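Local atomic coordinates of putative sugar ABC transport system, substrate-binding protein (Bordetella parapertussis, PDB entry 5IX8), a protein that probably binds a sugar in the periplasm as the substrate-binding component of an ABC transporter. Residues E8-R13 against E270-P275; L16-T21 against Y35-E40; R42-E47 against Y264-H269; A65-F70 against D76-S81; G258-Q263 against F289-T294. All coordinates share one frame; numbering follows the deposited sequence.

Contact 1 of 5, residues E8-R13 against E270-P275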
# COMPACT_ATOMS: atom_id res chain seq x y z
N GLU A 8 -5.15 -19.89 10.64
CA GLU A 8 -4.20 -20.56 11.52
C GLU A 8 -2.87 -20.77 10.78
O GLU A 8 -2.87 -21.06 9.59
CB GLU A 8 -4.80 -21.91 11.95
CG GLU A 8 -3.94 -23.10 11.84
CD GLU A 8 -4.61 -24.41 12.30
OE1 GLU A 8 -5.84 -24.61 12.06
OE2 GLU A 8 -3.88 -25.25 12.86
N PRO A 9 -1.72 -20.55 11.42
CA PRO A 9 -0.45 -20.78 10.70
C PRO A 9 -0.19 -22.27 10.51
O PRO A 9 -0.32 -23.06 11.45
CB PRO A 9 0.61 -20.16 11.62
CG PRO A 9 0.03 -20.22 12.96
CD PRO A 9 -1.50 -20.16 12.82
N ILE A 10 0.22 -22.66 9.30
CA ILE A 10 0.67 -24.02 9.08
C ILE A 10 2.05 -23.98 8.44
O ILE A 10 2.63 -22.92 8.17
CB ILE A 10 -0.32 -24.84 8.24
CG1 ILE A 10 -0.52 -24.21 6.87
CG2 ILE A 10 -1.66 -25.09 9.03
CD1 ILE A 10 -1.27 -25.17 5.93
N VAL A 11 2.58 -25.18 8.19
CA VAL A 11 3.94 -25.36 7.69
C VAL A 11 3.90 -26.15 6.40
O VAL A 11 3.18 -27.15 6.31
CB VAL A 11 4.78 -26.10 8.75
CG1 VAL A 11 6.18 -26.32 8.23
CG2 VAL A 11 4.74 -25.32 10.05
N ALA A 12 4.68 -25.71 5.41
CA ALA A 12 4.75 -26.41 4.13
C ALA A 12 5.40 -27.76 4.34
O ALA A 12 6.39 -27.89 5.07
CB ALA A 12 5.55 -25.60 3.11
N ARG A 13 4.80 -28.78 3.73
CA ARG A 13 5.42 -30.09 3.64
C ARG A 13 6.06 -30.30 2.27
O ARG A 13 7.14 -30.88 2.19
CB ARG A 13 4.39 -31.18 3.97
CG ARG A 13 3.86 -31.13 5.43
CD ARG A 13 5.02 -31.11 6.45
NE ARG A 13 4.57 -31.41 7.82
CZ ARG A 13 3.88 -30.56 8.58
NH1 ARG A 13 3.52 -29.37 8.10
NH2 ARG A 13 3.53 -30.90 9.82
N GLU A 270 -0.64 -26.90 -1.74
CA GLU A 270 -0.91 -28.26 -1.27
C GLU A 270 -2.38 -28.63 -1.39
O GLU A 270 -2.78 -29.69 -0.88
CB GLU A 270 -0.43 -28.41 0.18
CG GLU A 270 1.09 -28.12 0.27
CD GLU A 270 1.75 -28.51 1.59
OE1 GLU A 270 1.08 -29.17 2.42
OE2 GLU A 270 2.96 -28.18 1.75
N GLY A 271 -3.18 -27.81 -2.07
CA GLY A 271 -4.57 -28.18 -2.31
C GLY A 271 -5.43 -28.15 -1.06
O GLY A 271 -6.39 -28.93 -0.95
N LEU A 272 -5.12 -27.29 -0.14
CA LEU A 272 -5.88 -27.16 1.10
C LEU A 272 -6.93 -26.07 0.96
O LEU A 272 -6.81 -25.20 0.08
CB LEU A 272 -4.93 -26.82 2.25
CG LEU A 272 -3.72 -27.76 2.40
CD1 LEU A 272 -2.78 -27.27 3.50
CD2 LEU A 272 -4.16 -29.20 2.64
N PRO A 273 -7.97 -26.09 1.79
CA PRO A 273 -8.98 -25.02 1.75
C PRO A 273 -8.36 -23.65 1.92
O PRO A 273 -7.57 -23.42 2.83
CB PRO A 273 -9.91 -25.35 2.93
CG PRO A 273 -9.70 -26.81 3.18
CD PRO A 273 -8.24 -27.06 2.87
N MSE A 274 -8.73 -22.72 1.04
CA MSE A 274 -8.17 -21.37 1.11
C MSE A 274 -8.81 -20.58 2.22
O MSE A 274 -9.98 -20.77 2.52
CB MSE A 274 -8.37 -20.63 -0.21
CG MSE A 274 -7.68 -21.32 -1.34
SE MSE A 274 -5.77 -21.29 -1.19
CE MSE A 274 -5.43 -19.42 -1.54
N PRO A 275 -8.05 -19.65 2.79
CA PRO A 275 -8.64 -18.69 3.71
C PRO A 275 -9.47 -17.69 2.92
O PRO A 275 -9.62 -17.84 1.68
CB PRO A 275 -7.41 -18.06 4.40
CG PRO A 275 -6.19 -18.85 3.91
CD PRO A 275 -6.63 -19.37 2.56
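E270 and R13 supply the polar half of this surface contact. The backbone N-H of R13 donates to OE2 of E270, with R13 N 2.8 Å from E270 OE2 and an N-H...O angle of 145°. The oxygen receives it on its syn lone pair, the side facing OE1. Beyond CG the glutamate chain runs extended, which lets it span the gap from the end of its helix to the N-terminal loop. OE2 also accepts a hydrogen bond from Q14 N, so one carboxylate oxygen grips two successive amides of an irregular loop; an acidic side chain suits that task. The guanidinium of R13 turns elsewhere: its NH1 makes a weak bond, in the plane of the group, to V11 O at 2.9 Å.

The apolar half is a single meeting of methyl groups, I10 CD1 against L272 CD1 at 3.5 Å, the side chains approaching tip to tip. I10 places CG1 between its backbone N and carbonyl carbon (chi1 60°), and from there CD1 extends to the leucine.

Between E270 and L272 the chain turns through G271, whose positive phi closes a Schellman motif at the end of helix 254-270. The N-terminal loop thus lies along the last turns of that helix, where Q263 and R267 bond to I10 N and E8 O, while A12 pairs with S44 beyond helix 28-43.

Contact 2 of 5, residues L16-T21 against Y35-E40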
# COMPACT_ATOMS: atom_id res chain seq x y z
N LEU A 16 8.49 -25.37 -1.37
CA LEU A 16 7.78 -24.21 -1.86
C LEU A 16 8.75 -23.04 -1.91
O LEU A 16 9.26 -22.60 -0.87
CB LEU A 16 6.58 -23.89 -0.96
CG LEU A 16 5.47 -23.00 -1.56
CD1 LEU A 16 4.26 -23.01 -0.65
CD2 LEU A 16 5.94 -21.53 -1.86
N LYS A 17 9.00 -22.53 -3.11
CA LYS A 17 9.94 -21.42 -3.33
C LYS A 17 9.20 -20.20 -3.85
O LYS A 17 8.37 -20.31 -4.77
CB LYS A 17 11.04 -21.82 -4.33
CG LYS A 17 11.91 -22.97 -3.86
CD LYS A 17 12.70 -23.61 -5.05
CE LYS A 17 13.75 -22.72 -5.61
NZ LYS A 17 14.94 -23.48 -6.19
N LEU A 18 9.49 -19.05 -3.26
CA LEU A 18 8.91 -17.78 -3.69
C LEU A 18 9.98 -16.88 -4.27
O LEU A 18 11.10 -16.79 -3.74
CB LEU A 18 8.25 -17.03 -2.52
CG LEU A 18 7.18 -17.75 -1.71
CD1 LEU A 18 6.79 -16.92 -0.45
CD2 LEU A 18 6.00 -17.95 -2.57
N GLY A 19 9.63 -16.14 -5.32
CA GLY A 19 10.39 -14.97 -5.74
C GLY A 19 9.50 -13.76 -5.57
O GLY A 19 8.33 -13.82 -5.92
N VAL A 20 10.07 -12.66 -5.05
CA VAL A 20 9.31 -11.46 -4.70
C VAL A 20 9.90 -10.27 -5.46
O VAL A 20 11.11 -10.03 -5.38
CB VAL A 20 9.37 -11.17 -3.19
CG1 VAL A 20 8.59 -9.88 -2.83
CG2 VAL A 20 8.91 -12.38 -2.37
N THR A 21 9.05 -9.51 -6.15
CA THR A 21 9.49 -8.20 -6.65
C THR A 21 8.48 -7.13 -6.26
O THR A 21 7.28 -7.26 -6.51
CB THR A 21 9.73 -8.22 -8.17
OG1 THR A 21 10.04 -6.90 -8.59
CG2 THR A 21 8.52 -8.74 -8.95
N TYR A 35 9.31 -8.04 4.65
CA TYR A 35 9.60 -8.59 5.98
C TYR A 35 8.58 -9.67 6.36
O TYR A 35 8.94 -10.74 6.88
CB TYR A 35 9.62 -7.48 7.04
CG TYR A 35 9.67 -8.09 8.41
CD1 TYR A 35 10.84 -8.69 8.87
CD2 TYR A 35 8.53 -8.13 9.23
CE1 TYR A 35 10.87 -9.31 10.11
CE2 TYR A 35 8.56 -8.75 10.47
CZ TYR A 35 9.75 -9.33 10.91
OH TYR A 35 9.84 -9.93 12.14
N GLY A 36 7.28 -9.40 6.16
CA GLY A 36 6.26 -10.38 6.54
C GLY A 36 6.43 -11.67 5.78
O GLY A 36 6.30 -12.76 6.34
N ILE A 37 6.78 -11.57 4.49
CA ILE A 37 7.02 -12.79 3.72
C ILE A 37 8.23 -13.55 4.26
O ILE A 37 8.17 -14.77 4.48
CB ILE A 37 7.22 -12.46 2.23
CG1 ILE A 37 5.88 -11.94 1.64
CG2 ILE A 37 7.69 -13.70 1.46
CD1 ILE A 37 6.05 -11.45 0.19
N VAL A 38 9.35 -12.86 4.43
CA VAL A 38 10.59 -13.51 4.87
C VAL A 38 10.44 -14.11 6.26
O VAL A 38 10.82 -15.27 6.52
CB VAL A 38 11.75 -12.50 4.81
CG1 VAL A 38 12.98 -13.08 5.53
CG2 VAL A 38 12.05 -12.18 3.37
N ASP A 39 9.87 -13.35 7.19
CA ASP A 39 9.76 -13.86 8.54
C ASP A 39 8.72 -14.98 8.64
O ASP A 39 8.90 -15.94 9.40
CB ASP A 39 9.42 -12.74 9.52
CG ASP A 39 9.44 -13.24 10.92
OD1 ASP A 39 10.57 -13.56 11.38
OD2 ASP A 39 8.36 -13.35 11.54
N GLU A 40 7.62 -14.88 7.90
CA GLU A 40 6.67 -15.99 7.94
C GLU A 40 7.26 -17.22 7.26
O GLU A 40 7.00 -18.35 7.69
CB GLU A 40 5.35 -15.57 7.29
CG GLU A 40 4.24 -16.55 7.62
CD GLU A 40 3.81 -16.52 9.08
OE1 GLU A 40 4.14 -15.56 9.83
OE2 GLU A 40 3.09 -17.46 9.47
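I37 on helix 28-43 points at strand 17-22, and its side chain divides between two strand residues. From CB, which faces the strand, the chain forks. The short branch, CG2, stands anti to the backbone N and meets L18 CD1 at 3.9 Å, the two side chains crossing obliquely. The long branch starts at CG1, anti to the carbonyl carbon (chi1 -68°), and runs out extended to CD1. This tip meets V20 CG2, also at 3.9 Å, and here the side chains come tip to tip.

L18 and V20 are alternate residues of the strand and therefore project from the same face of the sheet, with G19 between them. A beta-branched isoleucine suits the helix position because its two arms can address both neighbours at once; leucine and valine on the strand offer methyl groups at a suitable spacing. All three residues are buried, and the contact between them is wholly apolar.

The helix is the crossover of the beta-alpha-beta unit formed by strand 17-22, helix 28-43 and strand 47-53, the opening unit of a Rossmann-like lobe of this periplasmic binding protein. I37 also touches V48 on strand 47-53 and V79 on strand 77-80, so its side chain lies over three adjoining strands. Further along the helix, D39 and E40 form salt bridges with R259, tying helix 28-43 to helix 254-270, which packs beside it on the same face of the sheet.

Contact 3 of 5, residues R42-E47 against Y264-H269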
# COMPACT_ATOMS: atom_id res chain seq x y z
N ARG A 42 10.30 -18.35 7.27
CA ARG A 42 11.21 -19.11 8.15
C ARG A 42 10.45 -19.76 9.30
O ARG A 42 11.03 -20.58 10.02
CB ARG A 42 12.32 -18.19 8.65
CG ARG A 42 11.82 -17.09 9.55
CD ARG A 42 12.95 -16.14 9.98
NE ARG A 42 13.77 -16.71 11.08
CZ ARG A 42 13.48 -16.56 12.38
NH1 ARG A 42 12.40 -15.87 12.75
NH2 ARG A 42 14.27 -17.11 13.30
N ARG A 43 9.18 -19.39 9.51
CA ARG A 43 8.32 -20.09 10.45
C ARG A 43 7.61 -21.26 9.81
O ARG A 43 7.01 -22.10 10.52
CB ARG A 43 7.29 -19.11 11.01
CG ARG A 43 7.92 -17.98 11.76
CD ARG A 43 6.84 -16.98 12.07
NE ARG A 43 7.28 -15.78 12.76
CZ ARG A 43 6.98 -15.46 14.01
NH1 ARG A 43 6.25 -16.26 14.76
NH2 ARG A 43 7.39 -14.29 14.49
N SER A 44 7.67 -21.37 8.48
CA SER A 44 6.71 -22.18 7.76
C SER A 44 7.33 -23.11 6.73
O SER A 44 6.60 -23.65 5.89
CB SER A 44 5.68 -21.28 7.05
OG SER A 44 5.07 -20.36 7.96
N ASN A 45 8.66 -23.29 6.74
CA ASN A 45 9.36 -24.16 5.78
C ASN A 45 9.15 -23.72 4.33
O ASN A 45 8.93 -24.54 3.43
CB ASN A 45 8.96 -25.62 5.96
CG ASN A 45 9.86 -26.55 5.16
OD1 ASN A 45 11.08 -26.33 5.08
ND2 ASN A 45 9.27 -27.59 4.55
N VAL A 46 9.21 -22.41 4.09
CA VAL A 46 9.08 -21.84 2.76
C VAL A 46 10.38 -21.14 2.44
O VAL A 46 10.98 -20.50 3.32
CB VAL A 46 7.88 -20.86 2.66
CG1 VAL A 46 7.93 -20.07 1.36
CG2 VAL A 46 6.57 -21.68 2.77
N GLU A 47 10.84 -21.27 1.20
CA GLU A 47 12.10 -20.65 0.78
C GLU A 47 11.80 -19.40 -0.03
O GLU A 47 11.05 -19.45 -1.01
CB GLU A 47 12.91 -21.62 -0.06
CG GLU A 47 14.24 -21.08 -0.49
CD GLU A 47 15.00 -22.06 -1.37
OE1 GLU A 47 14.57 -23.22 -1.48
OE2 GLU A 47 16.02 -21.66 -1.96
N TYR A 264 -1.36 -18.27 2.60
CA TYR A 264 -2.24 -18.58 1.48
C TYR A 264 -1.53 -19.42 0.44
O TYR A 264 -2.13 -20.37 -0.13
CB TYR A 264 -2.77 -17.28 0.82
CG TYR A 264 -3.95 -16.60 1.50
CD1 TYR A 264 -3.90 -16.22 2.85
CD2 TYR A 264 -5.12 -16.34 0.77
CE1 TYR A 264 -4.98 -15.62 3.45
CE2 TYR A 264 -6.23 -15.73 1.36
CZ TYR A 264 -6.16 -15.37 2.70
OH TYR A 264 -7.24 -14.76 3.28
N ALA A 265 -0.26 -19.09 0.15
CA ALA A 265 0.50 -19.84 -0.86
C ALA A 265 0.66 -21.31 -0.46
O ALA A 265 0.56 -22.20 -1.32
CB ALA A 265 1.87 -19.20 -1.10
N ILE A 266 0.93 -21.59 0.83
CA ILE A 266 1.10 -22.99 1.23
C ILE A 266 -0.18 -23.76 0.96
O ILE A 266 -0.15 -24.90 0.45
CB ILE A 266 1.48 -23.10 2.72
CG1 ILE A 266 2.85 -22.49 2.99
CG2 ILE A 266 1.48 -24.56 3.17
CD1 ILE A 266 3.12 -22.23 4.47
N ARG A 267 -1.32 -23.16 1.30
CA ARG A 267 -2.60 -23.82 1.09
C ARG A 267 -2.86 -24.03 -0.38
O ARG A 267 -3.29 -25.11 -0.80
CB ARG A 267 -3.70 -22.99 1.76
CG ARG A 267 -3.62 -23.15 3.28
CD ARG A 267 -4.49 -22.10 3.94
NE ARG A 267 -4.64 -22.41 5.37
CZ ARG A 267 -3.76 -22.06 6.29
NH1 ARG A 267 -2.68 -21.32 5.98
NH2 ARG A 267 -4.00 -22.43 7.53
N GLU A 268 -2.63 -23.00 -1.20
CA GLU A 268 -2.86 -23.15 -2.64
C GLU A 268 -1.99 -24.27 -3.20
O GLU A 268 -2.46 -25.14 -3.93
CB GLU A 268 -2.56 -21.83 -3.35
CG GLU A 268 -3.37 -21.60 -4.64
CD GLU A 268 -2.81 -22.32 -5.86
OE1 GLU A 268 -1.60 -22.64 -5.89
OE2 GLU A 268 -3.61 -22.57 -6.80
N HIS A 269 -0.73 -24.29 -2.77
CA HIS A 269 0.25 -25.24 -3.29
C HIS A 269 -0.11 -26.68 -2.94
O HIS A 269 0.11 -27.59 -3.75
CB HIS A 269 1.62 -24.89 -2.74
CG HIS A 269 2.75 -25.54 -3.46
ND1 HIS A 269 3.75 -26.22 -2.80
CD2 HIS A 269 3.06 -25.61 -4.78
CE1 HIS A 269 4.64 -26.67 -3.67
NE2 HIS A 269 4.23 -26.33 -4.88
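The hydroxyl of S44 bonds to the backbone O of E40, one turn earlier, turning the polar end of the serine back to the last turn of helix 28-43. What S44 presents to helix 254-270 is its carbon: S44 CB lies 3.8 Å from I266 CD1. A small serine suits this place just where helix 28-43 gives way to the link, since its OG can bond back to the helix while its CB still admits a bulky neighbour.

I266 is the centre of the contact. Its CG1, anti to the carbonyl carbon (chi1 -65°), carries CD1 out between S44 and V46. V46 CG2 approaches that arm from the side, 3.8 Å from I266 CG1 and 3.9 Å from I266 CD1.

Residues 42-47 form the link from helix 28-43 into strand 47-53 within the first beta-alpha-beta unit, set against a helix that comes more than 200 residues later in the same Rossmann-like lobe. N45, at the turn, has positive phi, a conformation that asparagine tolerates well, and its ND2 bonds to A12 O. V46 also touches L18 and V262.

Contact 4 of 5, residues A65-F70 against D76-S81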
# COMPACT_ATOMS: atom_id res chain seq x y z
N ALA A 65 12.00 -8.30 -16.29
CA ALA A 65 13.22 -9.10 -16.30
C ALA A 65 13.34 -9.91 -15.02
O ALA A 65 13.79 -11.06 -15.04
CB ALA A 65 14.44 -8.20 -16.50
N GLN A 66 12.93 -9.31 -13.90
CA GLN A 66 13.00 -10.03 -12.63
C GLN A 66 12.04 -11.21 -12.62
O GLN A 66 12.40 -12.30 -12.15
CB GLN A 66 12.69 -9.08 -11.47
CG GLN A 66 13.84 -8.09 -11.24
CD GLN A 66 13.41 -6.86 -10.50
OE1 GLN A 66 12.24 -6.72 -10.15
NE2 GLN A 66 14.37 -5.95 -10.26
N LEU A 67 10.83 -11.02 -13.13
CA LEU A 67 9.87 -12.13 -13.17
C LEU A 67 10.38 -13.24 -14.09
O LEU A 67 10.26 -14.42 -13.77
CB LEU A 67 8.51 -11.60 -13.64
CG LEU A 67 7.85 -10.68 -12.60
CD1 LEU A 67 6.73 -9.81 -13.21
CD2 LEU A 67 7.30 -11.51 -11.44
N GLN A 68 10.99 -12.86 -15.22
CA GLN A 68 11.58 -13.86 -16.09
C GLN A 68 12.69 -14.64 -15.41
O GLN A 68 12.80 -15.86 -15.57
CB GLN A 68 12.09 -13.18 -17.36
CG GLN A 68 10.93 -12.79 -18.25
CD GLN A 68 10.28 -14.03 -18.85
OE1 GLN A 68 10.97 -15.01 -19.20
NE2 GLN A 68 8.94 -14.01 -18.94
N SER A 69 13.52 -13.97 -14.60
CA SER A 69 14.59 -14.69 -13.92
C SER A 69 14.05 -15.66 -12.88
O SER A 69 14.70 -16.67 -12.57
CB SER A 69 15.56 -13.71 -13.27
OG SER A 69 14.97 -13.12 -12.14
N PHE A 70 12.86 -15.39 -12.32
CA PHE A 70 12.26 -16.35 -11.40
C PHE A 70 11.97 -17.67 -12.10
O PHE A 70 11.99 -18.74 -11.47
CB PHE A 70 10.97 -15.79 -10.80
CG PHE A 70 11.15 -14.56 -9.93
CD1 PHE A 70 12.40 -14.14 -9.49
CD2 PHE A 70 10.03 -13.84 -9.52
CE1 PHE A 70 12.53 -13.01 -8.68
CE2 PHE A 70 10.15 -12.73 -8.71
CZ PHE A 70 11.41 -12.29 -8.30
N ASP A 76 8.06 -21.42 -7.34
CA ASP A 76 6.70 -21.92 -7.49
C ASP A 76 5.67 -20.80 -7.59
O ASP A 76 4.68 -20.94 -8.33
CB ASP A 76 6.35 -22.84 -6.31
CG ASP A 76 7.31 -24.03 -6.24
OD1 ASP A 76 7.20 -24.90 -7.12
OD2 ASP A 76 8.16 -24.12 -5.33
N TYR A 77 5.94 -19.68 -6.93
CA TYR A 77 5.10 -18.49 -6.98
C TYR A 77 5.99 -17.28 -7.13
O TYR A 77 7.03 -17.17 -6.48
CB TYR A 77 4.24 -18.29 -5.73
CG TYR A 77 3.30 -19.43 -5.51
CD1 TYR A 77 3.71 -20.57 -4.84
CD2 TYR A 77 1.99 -19.39 -5.98
CE1 TYR A 77 2.86 -21.63 -4.67
CE2 TYR A 77 1.12 -20.45 -5.80
CZ TYR A 77 1.57 -21.57 -5.14
OH TYR A 77 0.74 -22.65 -4.98
N ALA A 78 5.54 -16.36 -7.97
CA ALA A 78 6.09 -15.01 -8.01
C ALA A 78 5.15 -14.12 -7.22
O ALA A 78 3.94 -14.25 -7.34
CB ALA A 78 6.16 -14.52 -9.46
N VAL A 79 5.70 -13.24 -6.39
CA VAL A 79 4.91 -12.28 -5.62
C VAL A 79 5.23 -10.89 -6.17
O VAL A 79 6.40 -10.52 -6.24
CB VAL A 79 5.24 -12.37 -4.12
CG1 VAL A 79 4.44 -11.32 -3.31
CG2 VAL A 79 5.02 -13.79 -3.61
N LEU A 80 4.20 -10.14 -6.56
CA LEU A 80 4.36 -8.95 -7.38
C LEU A 80 3.63 -7.77 -6.75
O LEU A 80 2.42 -7.83 -6.54
CB LEU A 80 3.82 -9.21 -8.79
CG LEU A 80 3.71 -7.98 -9.68
CD1 LEU A 80 5.13 -7.38 -9.91
CD2 LEU A 80 2.99 -8.37 -11.01
N SER A 81 4.37 -6.69 -6.48
CA SER A 81 3.82 -5.35 -6.31
C SER A 81 4.29 -4.53 -7.49
O SER A 81 5.49 -4.23 -7.56
CB SER A 81 4.29 -4.70 -5.00
OG SER A 81 3.91 -5.45 -3.87
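A78 CB faces both L67 and F70, and this is the closely packed part. L67 CD2 touches it at 3.8 Å and F70 CD2 at 3.9 Å, the methyl lying at the edge of the phenylalanine ring, near its plane. Alanine suits the strand here: its short side chain lets helix 60-73 come down over the sheet, the axes of the short segments being 9.5 Å apart and running nearly antiparallel at 162°. Helix 60-73 is the crossover from strand 47-53 to strand 77-80, a beta-alpha-beta unit that skips over strand 17-22.

Toward the strand's end the fit is looser, L67 CD1 lying 4.4 Å from L80 CD1. On the partly exposed flank of the helix, S69 OG turns back to Q66 O, 2.7 Å away. F70 N bonds to the same carbonyl from the same face.

S69 thus bonds within its own turn and Q66 to T21 and V53, leaving hydrocarbon to meet strand 77-80; cohesion probably rests on dispersion and the exclusion of water.

Contact 5 of 5, residues G258-Q263 against F289-T294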
# COMPACT_ATOMS: atom_id res chain seq x y z
N GLY A 258 2.25 -9.66 4.12
CA GLY A 258 3.31 -10.59 3.75
C GLY A 258 3.14 -11.95 4.40
O GLY A 258 3.32 -12.99 3.76
N ARG A 259 2.80 -11.97 5.70
CA ARG A 259 2.57 -13.24 6.38
C ARG A 259 1.42 -13.99 5.74
O ARG A 259 1.48 -15.22 5.57
CB ARG A 259 2.28 -13.02 7.86
CG ARG A 259 3.37 -12.30 8.61
CD ARG A 259 3.10 -12.44 10.13
NE ARG A 259 4.09 -11.70 10.90
CZ ARG A 259 5.34 -12.11 11.08
NH1 ARG A 259 5.76 -13.30 10.59
NH2 ARG A 259 6.17 -11.34 11.77
N LEU A 260 0.34 -13.27 5.44
CA LEU A 260 -0.80 -13.91 4.81
C LEU A 260 -0.45 -14.47 3.44
O LEU A 260 -0.91 -15.54 3.08
CB LEU A 260 -1.96 -12.93 4.71
CG LEU A 260 -2.56 -12.53 6.04
CD1 LEU A 260 -3.51 -11.34 5.86
CD2 LEU A 260 -3.29 -13.71 6.71
N ILE A 261 0.37 -13.77 2.66
CA ILE A 261 0.78 -14.32 1.36
C ILE A 261 1.41 -15.70 1.52
O ILE A 261 1.11 -16.63 0.76
CB ILE A 261 1.71 -13.31 0.66
CG1 ILE A 261 0.85 -12.15 0.11
CG2 ILE A 261 2.51 -14.00 -0.44
CD1 ILE A 261 1.65 -10.90 -0.23
N VAL A 262 2.28 -15.86 2.51
CA VAL A 262 2.91 -17.16 2.74
C VAL A 262 1.87 -18.20 3.14
O VAL A 262 1.86 -19.34 2.63
CB VAL A 262 4.02 -17.03 3.80
CG1 VAL A 262 4.55 -18.40 4.21
CG2 VAL A 262 5.14 -16.16 3.24
N GLN A 263 0.98 -17.85 4.08
CA GLN A 263 0.01 -18.84 4.55
C GLN A 263 -0.98 -19.23 3.46
O GLN A 263 -1.42 -20.39 3.39
CB GLN A 263 -0.72 -18.31 5.79
CG GLN A 263 0.21 -18.24 7.01
CD GLN A 263 0.63 -19.63 7.46
OE1 GLN A 263 -0.10 -20.59 7.24
NE2 GLN A 263 1.81 -19.76 8.06
N PHE A 289 -7.72 -11.15 -0.79
CA PHE A 289 -8.06 -10.82 0.59
C PHE A 289 -7.75 -9.36 0.82
O PHE A 289 -6.65 -8.90 0.48
CB PHE A 289 -7.29 -11.67 1.60
CG PHE A 289 -7.65 -11.37 3.03
CD1 PHE A 289 -8.86 -11.82 3.56
CD2 PHE A 289 -6.79 -10.62 3.85
CE1 PHE A 289 -9.21 -11.53 4.87
CE2 PHE A 289 -7.14 -10.31 5.16
CZ PHE A 289 -8.35 -10.76 5.68
N ASN A 290 -8.69 -8.65 1.43
CA ASN A 290 -8.45 -7.26 1.82
C ASN A 290 -8.29 -7.20 3.33
O ASN A 290 -9.24 -7.54 4.04
CB ASN A 290 -9.63 -6.36 1.42
CG ASN A 290 -9.66 -6.04 -0.09
OD1 ASN A 290 -8.64 -5.80 -0.70
ND2 ASN A 290 -10.85 -6.04 -0.67
N VAL A 291 -7.13 -6.76 3.80
CA VAL A 291 -6.94 -6.60 5.25
C VAL A 291 -7.83 -5.46 5.74
O VAL A 291 -7.84 -4.40 5.12
CB VAL A 291 -5.48 -6.33 5.58
CG1 VAL A 291 -5.33 -6.14 7.10
CG2 VAL A 291 -4.55 -7.46 5.08
N PRO A 292 -8.56 -5.62 6.83
CA PRO A 292 -9.44 -4.53 7.27
C PRO A 292 -8.65 -3.26 7.57
O PRO A 292 -7.48 -3.29 7.96
CB PRO A 292 -10.11 -5.09 8.53
CG PRO A 292 -10.16 -6.57 8.28
CD PRO A 292 -8.91 -6.91 7.47
N ILE A 293 -9.30 -2.12 7.33
CA ILE A 293 -8.67 -0.81 7.41
C ILE A 293 -8.91 -0.22 8.79
O ILE A 293 -10.04 -0.25 9.30
CB ILE A 293 -9.21 0.11 6.32
CG1 ILE A 293 -8.79 -0.43 4.96
CG2 ILE A 293 -8.70 1.54 6.54
CD1 ILE A 293 -9.68 0.03 3.87
N THR A 294 -7.85 0.32 9.38
CA THR A 294 -7.92 1.13 10.59
C THR A 294 -7.21 2.46 10.33
O THR A 294 -6.33 2.56 9.48
CB THR A 294 -7.28 0.41 11.81
OG1 THR A 294 -5.92 0.13 11.52
CG2 THR A 294 -7.94 -0.89 12.06
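This is a small apolar contact of helix against edge strand, in the lobe whose parallel Rossmann-like sheet ends with strand 288-290. Helix 254-270 lies over one face of that sheet, and L260 on it reaches to the strand and to the residues just after it. Of the helix residues in the segment, L260 makes the contact through CD1, its CG held anti to the carbonyl carbon (chi1 -67°) and the rest of the chain extended. A leucine suits the place, being long enough to bring one methyl to two partners.

The first is F289. Its CG stands anti to the backbone N (chi1 -179°), which swings the ring over toward the helix, and the leucine approaches the ring obliquely. F289 also touches Y264, one turn further along the helix, while its backbone pairs with G117 and L119 of the neighbouring strand.

The second partner is the buried V291, two residues on, whose backbone pairs with L119; it also touches I256 and M257. L260 CD1 lies 3.8 Å from F289 CE2 and 3.9 Å from F289 CD2, and V291 CG2 approaches the same methyl at 4.1 Å.

In the fold
All five contacts lie in or at one Rossmann-like lobe, with 289-294 leading on toward the other. Contacts 2, 4 and 5 each reach its six-stranded parallel sheet, through strands 17-22, 77-80 and 288-290. Contacts 2 and 3 share helix 28-43, and contacts 3 and 5 share helix 254-270. The centres of contacts 1 and 3 are about 7 Å apart, those of contacts 1 and 4 about 22 Å. Along the chain, contact 2 closes before contact 4 opens; contacts 1 and 3 join residues before 48 to residues after 263, and contact 5 joins two late segments that alternate with theirs. The chain therefore completes this lobe only after building the other, as in two-lobed periplasmic binding proteins, whose ligand usually binds between the lobes.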